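Local coordinates for protein argonaute (Marinitoga piezophila, PDB 5I4A) that uses short 5'-hydroxyl RNA guides to bind complementary target DNA or RNA and cleave it, acting as an RNA-guided single-stranded DNA endonuclease, at residues 20-25 and 65-70; 288-293 and 431-436; 294-299 and 333-338. All coordinates share one frame; numbering follows the deposited sequence.

Contact 1 (20-25 and 65-70); sequences LYFYNP and KNVFQY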
loop_
_atom_site.group_PDB
_atom_site.type_symbol
_atom_site.label_atom_id
_atom_site.label_comp_id
_atom_site.label_asym_id
_atom_site.label_seq_id
_atom_site.Cartn_x
_atom_site.Cartn_y
_atom_site.Cartn_z
ATOM N N LEU A 20 -20.090 -20.942 -25.314
ATOM C CA LEU A 20 -20.280 -21.415 -26.678
ATOM C C LEU A 20 -19.057 -22.205 -27.124
ATOM O O LEU A 20 -17.939 -21.948 -26.676
ATOM C CB LEU A 20 -20.515 -20.244 -27.636
ATOM C CG LEU A 20 -21.592 -19.236 -27.229
ATOM C CD1 LEU A 20 -21.674 -18.112 -28.244
ATOM C CD2 LEU A 20 -22.932 -19.926 -27.083
ATOM N N TYR A 21 -19.277 -23.164 -28.021
ATOM C CA TYR A 21 -18.228 -24.062 -28.477
ATOM C C TYR A 21 -18.059 -23.972 -29.986
ATOM O O TYR A 21 -19.016 -23.716 -30.724
ATOM C CB TYR A 21 -18.529 -25.511 -28.080
ATOM C CG TYR A 21 -18.416 -25.774 -26.596
ATOM C CD1 TYR A 21 -19.480 -25.520 -25.742
ATOM C CD2 TYR A 21 -17.243 -26.279 -26.050
ATOM C CE1 TYR A 21 -19.380 -25.759 -24.385
ATOM C CE2 TYR A 21 -17.134 -26.523 -24.694
ATOM C CZ TYR A 21 -18.206 -26.263 -23.868
ATOM O OH TYR A 21 -18.105 -26.504 -22.518
ATOM N N PHE A 22 -16.825 -24.193 -30.437
ATOM C CA PHE A 22 -16.478 -24.167 -31.849
ATOM C C PHE A 22 -15.485 -25.283 -32.131
ATOM O O PHE A 22 -14.697 -25.663 -31.260
ATOM C CB PHE A 22 -15.877 -22.812 -32.258
ATOM C CG PHE A 22 -16.763 -21.639 -31.948
ATOM C CD1 PHE A 22 -16.732 -21.040 -30.700
ATOM C CD2 PHE A 22 -17.632 -21.139 -32.905
ATOM C CE1 PHE A 22 -17.550 -19.966 -30.410
ATOM C CE2 PHE A 22 -18.453 -20.062 -32.622
ATOM C CZ PHE A 22 -18.410 -19.476 -31.374
ATOM N N TYR A 23 -15.527 -25.810 -33.353
ATOM C CA TYR A 23 -14.595 -26.854 -33.759
ATOM C C TYR A 23 -14.067 -26.568 -35.156
ATOM O O TYR A 23 -14.843 -26.264 -36.068
ATOM C CB TYR A 23 -15.243 -28.242 -33.724
ATOM C CG TYR A 23 -14.297 -29.316 -34.204
ATOM C CD1 TYR A 23 -13.282 -29.784 -33.383
ATOM C CD2 TYR A 23 -14.400 -29.839 -35.485
ATOM C CE1 TYR A 23 -12.402 -30.752 -33.817
ATOM C CE2 TYR A 23 -13.524 -30.809 -35.930
ATOM C CZ TYR A 23 -12.527 -31.261 -35.092
ATOM O OH TYR A 23 -11.652 -32.225 -35.529
ATOM N N ASN A 24 -12.750 -26.688 -35.319
ATOM C CA ASN A 24 -12.085 -26.458 -36.599
ATOM C C ASN A 24 -11.188 -27.653 -36.890
ATOM O O ASN A 24 -10.211 -27.889 -36.147
ATOM C CB ASN A 24 -11.280 -25.156 -36.567
ATOM C CG ASN A 24 -10.749 -24.752 -37.933
ATOM O OD1 ASN A 24 -10.500 -25.595 -38.796
ATOM N ND2 ASN A 24 -10.565 -23.452 -38.130
ATOM N N PRO A 25 -11.460 -28.427 -37.948
ATOM C CA PRO A 25 -10.607 -29.587 -38.249
ATOM C C PRO A 25 -9.284 -29.232 -38.904
ATOM O O PRO A 25 -8.336 -30.022 -38.803
ATOM C CB PRO A 25 -11.478 -30.419 -39.199
ATOM C CG PRO A 25 -12.321 -29.398 -39.895
ATOM C CD PRO A 25 -12.604 -28.324 -38.870
ATOM N N LYS A 65 -17.148 -13.030 -39.333
ATOM C CA LYS A 65 -18.565 -13.315 -39.533
ATOM C C LYS A 65 -18.799 -14.799 -39.781
ATOM O O LYS A 65 -19.647 -15.421 -39.134
ATOM C CB LYS A 65 -19.107 -12.483 -40.693
ATOM C CG LYS A 65 -20.619 -12.552 -40.849
ATOM C CD LYS A 65 -21.007 -12.565 -42.315
ATOM C CE LYS A 65 -21.800 -11.333 -42.695
ATOM N NZ LYS A 65 -21.461 -10.883 -44.077
ATOM N N ASN A 66 -18.039 -15.395 -40.706
ATOM C CA ASN A 66 -18.309 -16.793 -41.052
ATOM C C ASN A 66 -17.880 -17.783 -39.970
ATOM O O ASN A 66 -17.893 -18.992 -40.242
ATOM C CB ASN A 66 -17.647 -17.155 -42.388
ATOM C CG ASN A 66 -16.110 -17.096 -42.349
ATOM O OD1 ASN A 66 -15.479 -17.259 -41.307
ATOM N ND2 ASN A 66 -15.511 -16.885 -43.514
ATOM N N VAL A 67 -17.514 -17.332 -38.767
ATOM C CA VAL A 67 -17.107 -18.256 -37.716
ATOM C C VAL A 67 -18.239 -19.198 -37.334
ATOM O O VAL A 67 -17.992 -20.236 -36.711
ATOM C CB VAL A 67 -16.590 -17.484 -36.480
ATOM C CG1 VAL A 67 -17.748 -16.922 -35.666
ATOM C CG2 VAL A 67 -15.705 -18.378 -35.619
ATOM N N PHE A 68 -19.484 -18.870 -37.700
ATOM C CA PHE A 68 -20.589 -19.782 -37.432
ATOM C C PHE A 68 -20.409 -21.121 -38.134
ATOM O O PHE A 68 -21.041 -22.105 -37.736
ATOM C CB PHE A 68 -21.932 -19.147 -37.830
ATOM C CG PHE A 68 -21.970 -18.594 -39.237
ATOM C CD1 PHE A 68 -22.017 -19.438 -40.336
ATOM C CD2 PHE A 68 -22.002 -17.227 -39.455
ATOM C CE1 PHE A 68 -22.063 -18.928 -41.623
ATOM C CE2 PHE A 68 -22.048 -16.711 -40.741
ATOM C CZ PHE A 68 -22.078 -17.562 -41.823
ATOM N N GLN A 69 -19.554 -21.184 -39.161
ATOM C CA GLN A 69 -19.287 -22.449 -39.836
ATOM C C GLN A 69 -18.562 -23.440 -38.937
ATOM O O GLN A 69 -18.554 -24.637 -39.237
ATOM C CB GLN A 69 -18.466 -22.215 -41.105
ATOM C CG GLN A 69 -16.983 -22.015 -40.847
ATOM C CD GLN A 69 -16.211 -21.674 -42.104
ATOM O OE1 GLN A 69 -15.897 -22.548 -42.912
ATOM N NE2 GLN A 69 -15.900 -20.394 -42.276
ATOM N N TYR A 70 -17.953 -22.971 -37.851
ATOM C CA TYR A 70 -17.302 -23.842 -36.884
ATOM C C TYR A 70 -18.115 -24.017 -35.611
ATOM O O TYR A 70 -17.690 -24.762 -34.721
ATOM C CB TYR A 70 -15.913 -23.300 -36.532
ATOM C CG TYR A 70 -15.000 -23.130 -37.724
ATOM C CD1 TYR A 70 -14.626 -24.221 -38.498
ATOM C CD2 TYR A 70 -14.506 -21.880 -38.073
ATOM C CE1 TYR A 70 -13.793 -24.071 -39.587
ATOM C CE2 TYR A 70 -13.672 -21.719 -39.159
ATOM C CZ TYR A 70 -13.318 -22.818 -39.914
ATOM O OH TYR A 70 -12.486 -22.663 -40.998
#

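Contact 2 (288-293 and 431-436); sequences SFYKNE and PFILKK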
loop_
_atom_site.group_PDB
_atom_site.type_symbol
_atom_site.label_atom_id
_atom_site.label_comp_id
_atom_site.label_asym_id
_atom_site.label_seq_id
_atom_site.Cartn_x
_atom_site.Cartn_y
_atom_site.Cartn_z
ATOM N N SER A 288 2.563 17.087 26.719
ATOM C CA SER A 288 3.564 16.092 27.095
ATOM C C SER A 288 3.100 14.665 26.823
ATOM O O SER A 288 1.903 14.422 26.636
ATOM C CB SER A 288 3.953 16.259 28.569
ATOM O OG SER A 288 5.127 15.522 28.877
ATOM N N PHE A 289 4.048 13.725 26.775
ATOM C CA PHE A 289 3.716 12.312 26.630
ATOM C C PHE A 289 2.708 11.892 27.691
ATOM O O PHE A 289 2.804 12.298 28.850
ATOM C CB PHE A 289 4.965 11.436 26.766
ATOM C CG PHE A 289 5.711 11.203 25.480
ATOM C CD1 PHE A 289 5.563 12.055 24.396
ATOM C CD2 PHE A 289 6.565 10.118 25.358
ATOM C CE1 PHE A 289 6.258 11.828 23.219
ATOM C CE2 PHE A 289 7.259 9.884 24.186
ATOM C CZ PHE A 289 7.106 10.739 23.115
ATOM N N TYR A 290 1.741 11.066 27.283
ATOM C CA TYR A 290 0.829 10.451 28.243
ATOM C C TYR A 290 1.598 9.767 29.368
ATOM O O TYR A 290 1.233 9.876 30.544
ATOM C CB TYR A 290 -0.078 9.453 27.523
ATOM C CG TYR A 290 -1.073 8.737 28.411
ATOM C CD1 TYR A 290 -2.156 9.412 28.959
ATOM C CD2 TYR A 290 -0.939 7.381 28.682
ATOM C CE1 TYR A 290 -3.071 8.760 29.765
ATOM C CE2 TYR A 290 -1.850 6.719 29.485
ATOM C CZ TYR A 290 -2.913 7.414 30.024
ATOM O OH TYR A 290 -3.823 6.763 30.825
ATOM N N LYS A 291 2.681 9.077 29.025
ATOM C CA LYS A 291 3.539 8.423 30.002
ATOM C C LYS A 291 4.986 8.595 29.573
ATOM O O LYS A 291 5.346 8.249 28.444
ATOM C CB LYS A 291 3.199 6.935 30.130
ATOM C CG LYS A 291 4.048 6.182 31.138
ATOM C CD LYS A 291 4.170 4.722 30.739
ATOM C CE LYS A 291 4.161 3.803 31.945
ATOM N NZ LYS A 291 2.908 2.997 31.997
ATOM N N ASN A 292 5.804 9.141 30.468
ATOM C CA ASN A 292 7.234 9.257 30.215
ATOM C C ASN A 292 7.990 9.134 31.532
ATOM O O ASN A 292 8.105 8.032 32.080
ATOM C CB ASN A 292 7.558 10.577 29.511
ATOM C CG ASN A 292 8.909 10.552 28.809
ATOM O OD1 ASN A 292 9.855 9.920 29.280
ATOM N ND2 ASN A 292 9.002 11.242 27.677
ATOM N N GLU A 293 8.485 10.260 32.055
ATOM C CA GLU A 293 9.316 10.284 33.261
ATOM C C GLU A 293 10.554 9.406 33.103
ATOM O O GLU A 293 11.102 8.902 34.086
ATOM C CB GLU A 293 8.531 9.867 34.512
ATOM C CG GLU A 293 7.189 10.565 34.702
ATOM C CD GLU A 293 6.034 9.789 34.094
ATOM O OE1 GLU A 293 5.402 10.307 33.150
ATOM O OE2 GLU A 293 5.767 8.656 34.556
ATOM N N PRO A 431 3.496 7.989 24.033
ATOM C CA PRO A 431 3.187 9.369 23.625
ATOM C C PRO A 431 1.742 9.773 23.866
ATOM O O PRO A 431 1.486 10.934 24.206
ATOM C CB PRO A 431 3.536 9.370 22.133
ATOM C CG PRO A 431 4.617 8.329 22.014
ATOM C CD PRO A 431 4.215 7.247 22.983
ATOM N N PHE A 432 0.796 8.850 23.716
ATOM C CA PHE A 432 -0.622 9.152 23.862
ATOM C C PHE A 432 -1.396 7.843 23.854
ATOM O O PHE A 432 -0.911 6.818 23.366
ATOM C CB PHE A 432 -1.122 10.067 22.736
ATOM C CG PHE A 432 -0.987 9.465 21.363
ATOM C CD1 PHE A 432 -1.930 8.568 20.885
ATOM C CD2 PHE A 432 0.082 9.798 20.548
ATOM C CE1 PHE A 432 -1.803 8.006 19.630
ATOM C CE2 PHE A 432 0.210 9.243 19.285
ATOM C CZ PHE A 432 -0.735 8.347 18.827
ATOM N N ILE A 433 -2.615 7.894 24.379
ATOM C CA ILE A 433 -3.596 6.843 24.151
ATOM C C ILE A 433 -4.829 7.490 23.541
ATOM O O ILE A 433 -5.111 8.671 23.771
ATOM C CB ILE A 433 -3.957 6.059 25.433
ATOM C CG1 ILE A 433 -4.741 6.938 26.409
ATOM C CG2 ILE A 433 -2.703 5.501 26.086
ATOM C CD1 ILE A 433 -5.162 6.215 27.671
ATOM N N LEU A 434 -5.550 6.721 22.733
ATOM C CA LEU A 434 -6.757 7.231 22.103
ATOM C C LEU A 434 -7.899 7.216 23.109
ATOM O O LEU A 434 -8.095 6.230 23.826
ATOM C CB LEU A 434 -7.117 6.407 20.868
ATOM C CG LEU A 434 -6.095 6.425 19.729
ATOM C CD1 LEU A 434 -6.698 5.831 18.473
ATOM C CD2 LEU A 434 -5.593 7.837 19.472
ATOM N N LYS A 435 -8.643 8.321 23.168
ATOM C CA LYS A 435 -9.742 8.428 24.121
ATOM C C LYS A 435 -10.748 7.298 23.933
ATOM O O LYS A 435 -11.229 6.713 24.911
ATOM C CB LYS A 435 -10.424 9.787 23.973
ATOM C CG LYS A 435 -11.142 10.262 25.218
ATOM C CD LYS A 435 -11.842 11.590 24.975
ATOM C CE LYS A 435 -12.389 12.155 26.273
ATOM N NZ LYS A 435 -13.041 11.091 27.082
ATOM N N LYS A 436 -11.060 6.962 22.680
ATOM C CA LYS A 436 -12.028 5.915 22.385
ATOM C C LYS A 436 -11.444 4.512 22.478
ATOM O O LYS A 436 -12.208 3.540 22.484
ATOM C CB LYS A 436 -12.622 6.138 20.991
ATOM C CG LYS A 436 -13.470 7.395 20.891
ATOM C CD LYS A 436 -14.027 7.601 19.492
ATOM C CE LYS A 436 -15.096 8.690 19.493
ATOM N NZ LYS A 436 -15.637 8.956 18.129
#

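Contact 3 (294-299 and 333-338); sequences QPLKAI and LGFSKV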
loop_
_atom_site.group_PDB
_atom_site.type_symbol
_atom_site.label_atom_id
_atom_site.label_comp_id
_atom_site.label_asym_id
_atom_site.label_seq_id
_atom_site.Cartn_x
_atom_site.Cartn_y
_atom_site.Cartn_z
ATOM N N GLN A 294 10.999 9.215 31.860
ATOM C CA GLN A 294 12.137 8.375 31.531
ATOM C C GLN A 294 13.307 9.228 31.053
ATOM O O GLN A 294 13.106 10.318 30.508
ATOM C CB GLN A 294 11.779 7.361 30.437
ATOM C CG GLN A 294 10.534 6.534 30.732
ATOM C CD GLN A 294 10.731 5.572 31.890
ATOM O OE1 GLN A 294 9.918 5.512 32.815
ATOM N NE2 GLN A 294 11.813 4.807 31.838
ATOM N N PRO A 295 14.540 8.768 31.250
ATOM C CA PRO A 295 15.688 9.511 30.722
ATOM C C PRO A 295 15.869 9.264 29.232
ATOM O O PRO A 295 15.616 8.169 28.724
ATOM C CB PRO A 295 16.867 8.950 31.525
ATOM C CG PRO A 295 16.450 7.553 31.852
ATOM C CD PRO A 295 14.954 7.599 32.047
ATOM N N LEU A 296 16.298 10.310 28.532
ATOM C CA LEU A 296 16.696 10.219 27.133
ATOM C C LEU A 296 18.219 10.192 27.085
ATOM O O LEU A 296 18.874 11.201 27.365
ATOM C CB LEU A 296 16.137 11.390 26.329
ATOM C CG LEU A 296 16.500 11.425 24.841
ATOM C CD1 LEU A 296 16.028 10.160 24.141
ATOM C CD2 LEU A 296 15.917 12.661 24.172
ATOM N N LYS A 297 18.776 9.033 26.750
ATOM C CA LYS A 297 20.217 8.827 26.695
ATOM C C LYS A 297 20.644 8.605 25.250
ATOM O O LYS A 297 19.927 7.962 24.477
ATOM C CB LYS A 297 20.629 7.636 27.568
ATOM C CG LYS A 297 20.323 7.837 29.051
ATOM C CD LYS A 297 20.682 6.612 29.880
ATOM C CE LYS A 297 19.808 5.423 29.518
ATOM N NZ LYS A 297 20.039 4.265 30.426
ATOM N N ALA A 298 21.810 9.137 24.884
ATOM C CA ALA A 298 22.213 9.097 23.486
ATOM C C ALA A 298 23.725 9.212 23.353
ATOM O O ALA A 298 24.401 9.763 24.225
ATOM C CB ALA A 298 21.530 10.215 22.689
ATOM N N ILE A 299 24.238 8.674 22.246
ATOM C CA ILE A 299 25.611 8.883 21.805
ATOM C C ILE A 299 25.578 9.176 20.309
ATOM O O ILE A 299 24.567 8.966 19.636
ATOM C CB ILE A 299 26.533 7.680 22.104
ATOM C CG1 ILE A 299 25.973 6.398 21.483
ATOM C CG2 ILE A 299 26.747 7.520 23.606
ATOM C CD1 ILE A 299 26.875 5.194 21.666
ATOM N N LEU A 333 8.109 16.925 25.920
ATOM C CA LEU A 333 7.571 15.581 25.776
ATOM C C LEU A 333 7.593 14.789 27.076
ATOM O O LEU A 333 7.024 13.695 27.123
ATOM C CB LEU A 333 8.334 14.826 24.684
ATOM C CG LEU A 333 8.120 15.382 23.275
ATOM C CD1 LEU A 333 8.882 14.560 22.255
ATOM C CD2 LEU A 333 6.633 15.443 22.928
ATOM N N GLY A 334 8.223 15.305 28.125
ATOM C CA GLY A 334 8.167 14.677 29.427
ATOM C C GLY A 334 9.348 13.814 29.814
ATOM O O GLY A 334 9.220 13.011 30.747
ATOM N N PHE A 335 10.486 13.944 29.135
ATOM C CA PHE A 335 11.672 13.197 29.535
ATOM C C PHE A 335 12.216 13.749 30.847
ATOM O O PHE A 335 12.316 14.965 31.031
ATOM C CB PHE A 335 12.747 13.267 28.449
ATOM C CG PHE A 335 12.416 12.484 27.212
ATOM C CD1 PHE A 335 12.519 11.103 27.204
ATOM C CD2 PHE A 335 12.015 13.127 26.054
ATOM C CE1 PHE A 335 12.217 10.378 26.067
ATOM C CE2 PHE A 335 11.711 12.408 24.916
ATOM C CZ PHE A 335 11.814 11.031 24.923
ATOM N N SER A 336 12.556 12.844 31.767
ATOM C CA SER A 336 13.122 13.269 33.043
ATOM C C SER A 336 14.417 14.042 32.836
ATOM O O SER A 336 14.645 15.071 33.482
ATOM C CB SER A 336 13.353 12.059 33.949
ATOM O OG SER A 336 14.309 11.173 33.392
ATOM N N LYS A 337 15.266 13.578 31.922
ATOM C CA LYS A 337 16.507 14.281 31.634
ATOM C C LYS A 337 17.076 13.797 30.308
ATOM O O LYS A 337 16.687 12.751 29.779
ATOM C CB LYS A 337 17.529 14.084 32.757
ATOM C CG LYS A 337 17.939 12.642 32.912
ATOM C CD LYS A 337 18.898 12.439 34.068
ATOM C CE LYS A 337 19.661 11.168 33.894
ATOM N NZ LYS A 337 20.431 10.830 35.129
ATOM N N VAL A 338 18.008 14.587 29.780
ATOM C CA VAL A 338 18.762 14.253 28.579
ATOM C C VAL A 338 20.207 14.018 28.991
ATOM O O VAL A 338 20.802 14.848 29.690
ATOM C CB VAL A 338 18.662 15.366 27.521
ATOM C CG1 VAL A 338 19.403 14.963 26.250
ATOM C CG2 VAL A 338 17.205 15.679 27.221
#

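Contact 1 (20-25 and 65-70)
In the N-terminal domain, the 3-10 turn 65-69 and the following Y70 pack on the end of strand 16-22, an inner strand of a four-stranded antiparallel sheet. The tight part lies around Y70. Its carbonyl O accepts the backbone N-H of Y23, with Y23 N 2.8 Å from Y70 O and the donor in the carbonyl plane. The same Y70 O is 3.2 Å from F22 CA, a CA-H...O contact. The Y70 ring and the N24 amide form a stack, their planes only 17° apart. N24 CG is anti to the backbone N (chi1 -171°), which brings ND2 over one ring face, near its rim, 3.3 Å from Y70 CZ. N24 OD1 accepts from the backbone N of D26, and this bond would help to set the turn of the amide. Q69 CG covers the opposite face of the ring, and F32 of helix 29-40 meets the ring edge-to-face. An alanine in place of Y70 would probably leave the N24 amide without its stacking surface and loosen the packing on F32. F22 CD2 is 4.3 Å from V67 CG2, a light touch, but this pair is buried and both residues also pack on I62. On the solvent side, P25 CD only brushes Y70 CE1, and N66, F68 and Q69 are exposed. There Q69 NE2 donates back to N66 O at 3.2 Å, from above the carbonyl plane.

Contact 2 (288-293 and 431-436)
A classic beta bulge joins linker L2 to the start of the PIWI domain here: Y290 and K291 both face K430, next to segment 431-436. The bulge follows S288, where the chain leaves helix 284-287 with positive phi. One backbone bond crosses the contact. Y290 N donates to P431 O at 3.1 Å. The N-H points well at the oxygen (166°), but the donor stands 72° out of the carbonyl plane, so it does not use a lone pair. F289 CA also approaches P431 O, as a CA-H...O contact.

Two aromatic side chains carry the rest. The F289 ring lies alongside P431. P431 CA sits over the centre of one ring face, 3.7 Å from the centroid of the F289 ring, in a CH-pi contact. The proline ring runs on along the same side, with P431 CG 3.6 Å from F289 CZ. P431 also packs on Y420 and N424 of helix 412-424. Y290 has CG anti to its backbone N (chi1 180°), and its ring crosses I433 obliquely. I433 CG1 lies over the centre of one face, 4.1 Å from the centroid of the Y290 ring. I433 CD1 reaches the outer end of the ring, 3.5 Å from Y290 CZ, and I433 CG2 lies 3.7 Å from Y290 CD2. For this, I433 CG1 takes the crowded position between backbone N and carbonyl carbon. Strand 433-434 itself pairs with strand 271-272.

Apart from one backbone bond, most of the contact is C-H groups packed on aromatic rings. Between these two segments, the hold therefore probably rests more on shape fit and burial than on polar bonds.

Contact 3 (294-299 and 333-338)
Parallel strands 295-302 and 337-340 lie side by side in the Mid domain sheet; the first starts at the end of linker L2. The chain between them runs through helices, the last being 325-333, so the unit is a beta-alpha-beta crossover. The helix ends in a Schellman motif at G334. With positive phi there, a side chain would be jammed against the carbonyl O of L333.

F335 follows at once, and it and L296 carry the side-chain packing. F335 CG is anti to its carbonyl carbon, and the ring turns one face to L296. L296 CB stands over that face in a CH-pi contact, offset toward the rim, 4.0 Å from the centroid of the F335 ring. The nearest ring atom is F335 CD1, 3.7 Å from L296 CB. A different group meets the edge of the same ring: Q294 O lies in its plane, 3.4 Å from F335 CD1. V419 of helix 412-424 and A330 of helix 325-333 also pack on F335.

Q294 O has a second role. It accepts the backbone N-H of S336, with S336 N 2.9 Å from Q294 O and 51° out of the carbonyl plane.

Farther along, the side chains alternate between the two faces of the sheet. P295 and K337 share one face, where P295 CB is 4.1 Å from K337 CG. L296 and V338 share the other. L296 CG is anti to its backbone N (chi1 179°), and L296 CD2 and V338 CG2 meet only loosely, at 4.5 Å. V338 also packs on F326, Y327 and A330 of the preceding helix.

The strand bond itself is short and straight: L296 N is 2.8 Å from K337 O, nearly along the C=O axis. Beyond it, V338 CA makes a CA-H...O contact with L296 O at 3.3 Å.

From the N terminus, contact 1 closes first. It joins strand 16-22 to the turn after strand 51-56, with helix 29-40 inside the loop, and stays within the N-terminal domain. Its centre is about 72 Å from that of contact 2 and about 79 Å from that of contact 3. Contact 2 opens next, at the end of linker L2, and closes only at the start of the PIWI domain. Contact 3 is nested inside that long loop and closes the first crossover of the Mid domain. Contacts 2 and 3 touch: F289 N probably bonds to L333 O, and E293 N to G334 O. Together they tie L2, Mid and PIWI.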